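Local coordinates for L-Ala-D/L-Glu Epimerase (PDB 1JPD), which is an epimerase of the enolase superfamily, built from a mandelate racemase-like N-terminal domain and a C-terminal barrel domain of the TIM type, at residues 215-220 / 241-246; 279-284 / 302-307. One frame throughout, in Å; residues are numbered along the deposited sequence.

Interaction 1 (215-220 / 241-246); sequences ALENFI and KGRYEM
Leu216 and Tyr244 form the apolar half of this contact between two loops of the barrel domain. CD1 of Leu216 sits over one face of the Tyr244 ring, 3.8 Å from the centroid and displaced toward the rim, a CH-pi contact that comes closest at CZ (3.4 Å from CD1). Leu216 CD1 also lies 3.4 Å from Arg243 O, and the leucine packs on Ile225 and Leu189.

The charged half pairs Glu217 with Arg243. Their side chains cross with CG of Glu217 3.3 Å from CG of Arg243. Beyond CG both chains run extended, and OE1 of Glu217 makes a salt bridge to Arg243 NE at 3.5 Å. The carboxylate carbon lies in the guanidinium plane at its edge, but the two planes are 78° apart, unlike a flat two-pronged pair. A water donates to Glu217 OE1 (2.7 Å) and weakly accepts from Arg243 NH2.

No direct hydrogen bond joins the segments. Asp213 is hydrogen-bonded to Tyr244 OH through OD1 and salt-bridged to Arg243 NH1 through OD2, so one carboxylate holds both. With Glu217 facing NE, the guanidinium probably lies in a locally acidic setting that would favour its charged form.

Interaction 2 (279-284 / 302-307); sequences MLCTSR and DGPTWL
Leu280 lies against Trp306 where two loops of the TIM-type barrel meet, one leading from strand 273-276 into the N-cap of helix 283-289, the other a 3-10 turn that follows strand 298-299. The leucine and tryptophan side chains cross at about a right angle. Leu280 CB does not point at the turn, and CG is anti to the carbonyl carbon (chi1 -74°); the touching is left to one branch end, with Leu280 CD2 3.5 Å from Trp306 CB, near the root of the indole. The indole is oriented within its own segment, where Trp306 NE1 donates to Asp302 OD2 (3.1 Å) in a fairly straight bond. The acceptor lies in the ring plane, yet the N-H meets the carboxylate from 60° above its plane.

Cys281 CB points away, which leaves the carbonyl to face the turn. Cys281 O makes a CA-H...O contact with Pro304 CA at 3.2 Å and also faces Leu307 CD1, 3.3 Å away. Cys281 SG, set between the backbone N and the carbonyl carbon (chi1 58°), approaches Pro304 CD at 4.2 Å. Pro304 CG packs on the backbone, 3.7 Å from Thr282 C. Strand 29-39 of the N-terminal domain supplies Ala30, which touches both Leu280 and Leu307, so the contact faces the domain interface.

Thr282 points its CB away from the turn; Thr282 OG1 is hydrogen-bonded to Glu47 OE1 and caps the helix by accepting from Arg284 N at 3.2 Å.

How the interactions relate
From the N terminus the chain first builds the three-stranded sheet 6-15, 29-39 and 42-48 and a run of helices, then enters the barrel at strand 121-128. Interaction 1 closes a loop holding strand 225-227 and helix 237-240, joining the connections that lead into the neighbouring parallel strands 225-227 and 246-249. Interaction 2 opens only after that loop is complete; it spans the rest of helix 283-289 and strand 298-299, so the two loops follow in series, neither nesting nor crossing. The centres of interaction 1 and interaction 2 lie about 31 Å apart, on opposite sides of the chain's centre. Interaction 1 sits farther from the chain's centre, whereas 279-284 / 302-307 borders the N-terminal sheet.

Interaction 1 (215-220 / 241-246)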
loop_
_atom_site.group_PDB
_atom_site.type_symbol
_atom_site.label_atom_id
_atom_site.label_comp_id
_atom_site.label_asym_id
_atom_site.label_seq_id
_atom_site.Cartn_x
_atom_site.Cartn_y
_atom_site.Cartn_z
ATOM N N ALA A 215 10.429 -19.608 -9.734
ATOM C CA ALA A 215 11.886 -19.501 -9.756
ATOM C C ALA A 215 12.469 -18.888 -8.482
ATOM O O ALA A 215 13.667 -19.013 -8.239
ATOM C CB ALA A 215 12.350 -18.702 -10.981
ATOM N N LEU A 216 11.639 -18.231 -7.671
ATOM C CA LEU A 216 12.125 -17.626 -6.434
ATOM C C LEU A 216 12.511 -18.651 -5.362
ATOM O O LEU A 216 13.029 -18.286 -4.308
ATOM C CB LEU A 216 11.086 -16.667 -5.852
ATOM C CG LEU A 216 10.925 -15.337 -6.582
ATOM C CD1 LEU A 216 9.865 -14.497 -5.896
ATOM C CD2 LEU A 216 12.254 -14.608 -6.599
ATOM N N GLU A 217 12.255 -19.929 -5.624
ATOM C CA GLU A 217 12.593 -20.980 -4.666
ATOM C C GLU A 217 13.872 -21.703 -5.064
ATOM O O GLU A 217 14.400 -22.516 -4.302
ATOM C CB GLU A 217 11.464 -22.006 -4.580
ATOM C CG GLU A 217 10.192 -21.479 -3.971
ATOM C CD GLU A 217 9.113 -22.532 -3.893
ATOM O OE1 GLU A 217 8.878 -23.205 -4.920
ATOM O OE2 GLU A 217 8.499 -22.677 -2.811
ATOM N N ASN A 218 14.365 -21.386 -6.258
ATOM C CA ASN A 218 15.555 -22.010 -6.811
ATOM C C ASN A 218 16.897 -21.364 -6.480
ATOM O O ASN A 218 17.898 -21.670 -7.124
ATOM C CB ASN A 218 15.425 -22.100 -8.333
ATOM C CG ASN A 218 14.122 -22.742 -8.771
ATOM O OD1 ASN A 218 13.588 -23.622 -8.092
ATOM N ND2 ASN A 218 13.613 -22.317 -9.926
ATOM N N PHE A 219 16.941 -20.470 -5.501
ATOM C CA PHE A 219 18.211 -19.847 -5.147
ATOM C C PHE A 219 18.136 -19.132 -3.810
ATOM O O PHE A 219 17.086 -18.614 -3.432
ATOM C CB PHE A 219 18.674 -18.888 -6.263
ATOM C CG PHE A 219 17.864 -17.620 -6.380
ATOM C CD1 PHE A 219 18.174 -16.503 -5.599
ATOM C CD2 PHE A 219 16.808 -17.529 -7.294
ATOM C CE1 PHE A 219 17.445 -15.310 -5.725
ATOM C CE2 PHE A 219 16.075 -16.342 -7.429
ATOM C CZ PHE A 219 16.395 -15.230 -6.643
ATOM N N ILE A 220 19.243 -19.131 -3.074
ATOM C CA ILE A 220 19.273 -18.464 -1.778
ATOM C C ILE A 220 19.283 -16.957 -2.031
ATOM O O ILE A 220 20.227 -16.415 -2.611
ATOM C CB ILE A 220 20.525 -18.877 -0.968
ATOM C CG1 ILE A 220 20.552 -20.401 -0.815
ATOM C CG2 ILE A 220 20.499 -18.220 0.409
ATOM C CD1 ILE A 220 21.851 -20.951 -0.252
ATOM N N LYS A 241 5.443 -18.587 1.480
ATOM C CA LYS A 241 6.518 -19.168 2.283
ATOM C C LYS A 241 7.541 -19.892 1.410
ATOM O O LYS A 241 7.216 -20.880 0.764
ATOM C CB LYS A 241 5.928 -20.127 3.331
ATOM C CG LYS A 241 6.821 -20.357 4.549
ATOM C CD LYS A 241 7.292 -19.030 5.146
ATOM C CE LYS A 241 8.401 -19.222 6.179
ATOM N NZ LYS A 241 9.206 -17.970 6.360
ATOM N N GLY A 242 8.775 -19.390 1.384
ATOM C CA GLY A 242 9.805 -20.015 0.572
ATOM C C GLY A 242 10.067 -19.289 -0.732
ATOM O O GLY A 242 10.942 -19.676 -1.512
ATOM N N ARG A 243 9.292 -18.240 -0.989
ATOM C CA ARG A 243 9.466 -17.450 -2.204
ATOM C C ARG A 243 9.748 -15.991 -1.875
ATOM O O ARG A 243 10.416 -15.302 -2.644
ATOM C CB ARG A 243 8.232 -17.556 -3.108
ATOM C CG ARG A 243 8.032 -18.948 -3.659
ATOM C CD ARG A 243 6.956 -19.026 -4.722
ATOM N NE ARG A 243 6.760 -20.414 -5.133
ATOM C CZ ARG A 243 5.903 -20.818 -6.064
ATOM N NH1 ARG A 243 5.139 -19.945 -6.707
ATOM N NH2 ARG A 243 5.808 -22.110 -6.345
ATOM N N TYR A 244 9.261 -15.536 -0.722
ATOM C CA TYR A 244 9.452 -14.157 -0.299
ATOM C C TYR A 244 9.812 -14.005 1.190
ATOM O O TYR A 244 9.380 -14.788 2.039
ATOM C CB TYR A 244 8.180 -13.340 -0.585
ATOM C CG TYR A 244 7.734 -13.323 -2.034
ATOM C CD1 TYR A 244 6.910 -14.322 -2.551
ATOM C CD2 TYR A 244 8.140 -12.308 -2.887
ATOM C CE1 TYR A 244 6.502 -14.305 -3.888
ATOM C CE2 TYR A 244 7.740 -12.282 -4.220
ATOM C CZ TYR A 244 6.923 -13.279 -4.716
ATOM O OH TYR A 244 6.538 -13.239 -6.038
ATOM N N GLU A 245 10.596 -12.979 1.501
ATOM C CA GLU A 245 10.978 -12.715 2.875
ATOM C C GLU A 245 10.051 -11.662 3.461
ATOM O O GLU A 245 9.833 -11.620 4.673
ATOM C CB GLU A 245 12.422 -12.211 2.949
ATOM C CG GLU A 245 13.464 -13.300 2.824
ATOM C CD GLU A 245 13.672 -13.773 1.399
ATOM O OE1 GLU A 245 14.012 -14.963 1.224
ATOM O OE2 GLU A 245 13.518 -12.958 0.459
ATOM N N MET A 246 9.489 -10.827 2.587
ATOM C CA MET A 246 8.602 -9.733 3.000
ATOM C C MET A 246 7.296 -9.678 2.198
ATOM O O MET A 246 7.241 -10.127 1.052
ATOM C CB MET A 246 9.356 -8.405 2.836
ATOM C CG MET A 246 8.625 -7.158 3.301
ATOM S SD MET A 246 9.625 -5.688 2.926
ATOM C CE MET A 246 11.020 -5.955 4.060
HETATM O O HOH W 1 7.143 -25.156 -5.531
#

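Interaction 2 (279-284 / 302-307)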
loop_
_atom_site.group_PDB
_atom_site.type_symbol
_atom_site.label_atom_id
_atom_site.label_comp_id
_atom_site.label_asym_id
_atom_site.label_seq_id
_atom_site.Cartn_x
_atom_site.Cartn_y
_atom_site.Cartn_z
ATOM N N MET A 279 -2.313 2.627 -2.748
ATOM C CA MET A 279 -2.627 2.797 -4.168
ATOM C C MET A 279 -2.708 4.317 -4.314
ATOM O O MET A 279 -2.408 5.041 -3.360
ATOM C CB MET A 279 -3.996 2.202 -4.492
ATOM C CG MET A 279 -4.175 0.776 -4.073
ATOM S SD MET A 279 -3.279 -0.321 -5.151
ATOM C CE MET A 279 -3.921 -1.875 -4.654
ATOM N N LEU A 280 -3.089 4.803 -5.492
ATOM C CA LEU A 280 -3.265 6.241 -5.676
ATOM C C LEU A 280 -4.528 6.522 -4.856
ATOM O O LEU A 280 -5.532 5.834 -5.013
ATOM C CB LEU A 280 -3.489 6.578 -7.154
ATOM C CG LEU A 280 -2.243 6.487 -8.034
ATOM C CD1 LEU A 280 -2.605 6.780 -9.474
ATOM C CD2 LEU A 280 -1.199 7.473 -7.533
ATOM N N CYS A 281 -4.482 7.520 -3.983
ATOM C CA CYS A 281 -5.624 7.804 -3.121
ATOM C C CYS A 281 -5.534 9.186 -2.479
ATOM O O CYS A 281 -4.580 9.920 -2.714
ATOM C CB CYS A 281 -5.665 6.748 -2.012
ATOM S SG CYS A 281 -4.121 6.721 -1.016
ATOM N N THR A 282 -6.535 9.533 -1.672
ATOM C CA THR A 282 -6.524 10.814 -0.964
ATOM C C THR A 282 -6.023 10.501 0.441
ATOM O O THR A 282 -5.855 9.323 0.794
ATOM C CB THR A 282 -7.925 11.446 -0.839
ATOM O OG1 THR A 282 -8.683 10.735 0.146
ATOM C CG2 THR A 282 -8.655 11.407 -2.167
ATOM N N SER A 283 -5.797 11.538 1.244
ATOM C CA SER A 283 -5.309 11.334 2.604
ATOM C C SER A 283 -6.191 10.384 3.406
ATOM O O SER A 283 -5.714 9.707 4.317
ATOM C CB SER A 283 -5.192 12.668 3.337
ATOM O OG SER A 283 -4.173 13.468 2.766
ATOM N N ARG A 284 -7.474 10.321 3.056
ATOM C CA ARG A 284 -8.407 9.453 3.762
ATOM C C ARG A 284 -7.930 8.012 3.821
ATOM O O ARG A 284 -8.049 7.356 4.852
ATOM C CB ARG A 284 -9.794 9.512 3.108
ATOM C CG ARG A 284 -10.607 10.762 3.467
ATOM C CD ARG A 284 -11.973 10.755 2.796
ATOM N NE ARG A 284 -11.830 10.613 1.351
ATOM C CZ ARG A 284 -12.599 11.214 0.453
ATOM N NH1 ARG A 284 -13.589 12.005 0.846
ATOM N NH2 ARG A 284 -12.355 11.048 -0.841
ATOM N N ASP A 302 2.959 7.650 0.160
ATOM C CA ASP A 302 2.808 8.957 -0.466
ATOM C C ASP A 302 1.803 9.037 -1.619
ATOM O O ASP A 302 1.816 9.987 -2.396
ATOM C CB ASP A 302 4.182 9.514 -0.901
ATOM C CG ASP A 302 4.760 8.816 -2.126
ATOM O OD1 ASP A 302 5.838 9.257 -2.581
ATOM O OD2 ASP A 302 4.153 7.845 -2.634
ATOM N N GLY A 303 0.917 8.055 -1.719
ATOM C CA GLY A 303 -0.076 8.081 -2.780
ATOM C C GLY A 303 -0.716 9.450 -2.989
ATOM O O GLY A 303 -0.800 9.926 -4.119
ATOM N N PRO A 304 -1.173 10.117 -1.921
ATOM C CA PRO A 304 -1.794 11.433 -2.087
ATOM C C PRO A 304 -0.962 12.480 -2.830
ATOM O O PRO A 304 -1.523 13.319 -3.531
ATOM C CB PRO A 304 -2.092 11.862 -0.651
ATOM C CG PRO A 304 -2.357 10.552 0.037
ATOM C CD PRO A 304 -1.247 9.675 -0.516
ATOM N N THR A 305 0.363 12.445 -2.687
ATOM C CA THR A 305 1.211 13.440 -3.350
ATOM C C THR A 305 1.165 13.335 -4.871
ATOM O O THR A 305 1.600 14.248 -5.570
ATOM C CB THR A 305 2.703 13.356 -2.895
ATOM O OG1 THR A 305 3.277 12.116 -3.320
ATOM C CG2 THR A 305 2.816 13.456 -1.376
ATOM N N TRP A 306 0.629 12.230 -5.380
ATOM C CA TRP A 306 0.540 12.039 -6.821
ATOM C C TRP A 306 -0.685 12.744 -7.386
ATOM O O TRP A 306 -0.852 12.826 -8.603
ATOM C CB TRP A 306 0.479 10.543 -7.179
ATOM C CG TRP A 306 1.697 9.755 -6.769
ATOM C CD1 TRP A 306 2.050 9.384 -5.501
ATOM C CD2 TRP A 306 2.741 9.281 -7.626
ATOM N NE1 TRP A 306 3.250 8.711 -5.514
ATOM C CE2 TRP A 306 3.697 8.632 -6.806
ATOM C CE3 TRP A 306 2.965 9.339 -9.008
ATOM C CZ2 TRP A 306 4.860 8.050 -7.322
ATOM C CZ3 TRP A 306 4.129 8.757 -9.525
ATOM C CH2 TRP A 306 5.058 8.120 -8.680
ATOM N N LEU A 307 -1.549 13.246 -6.512
ATOM C CA LEU A 307 -2.748 13.934 -6.970
ATOM C C LEU A 307 -2.512 15.442 -7.008
ATOM O O LEU A 307 -1.841 15.991 -6.128
ATOM C CB LEU A 307 -3.931 13.631 -6.049
ATOM C CG LEU A 307 -4.204 12.187 -5.632
ATOM C CD1 LEU A 307 -5.546 12.141 -4.941
ATOM C CD2 LEU A 307 -4.215 11.271 -6.822
#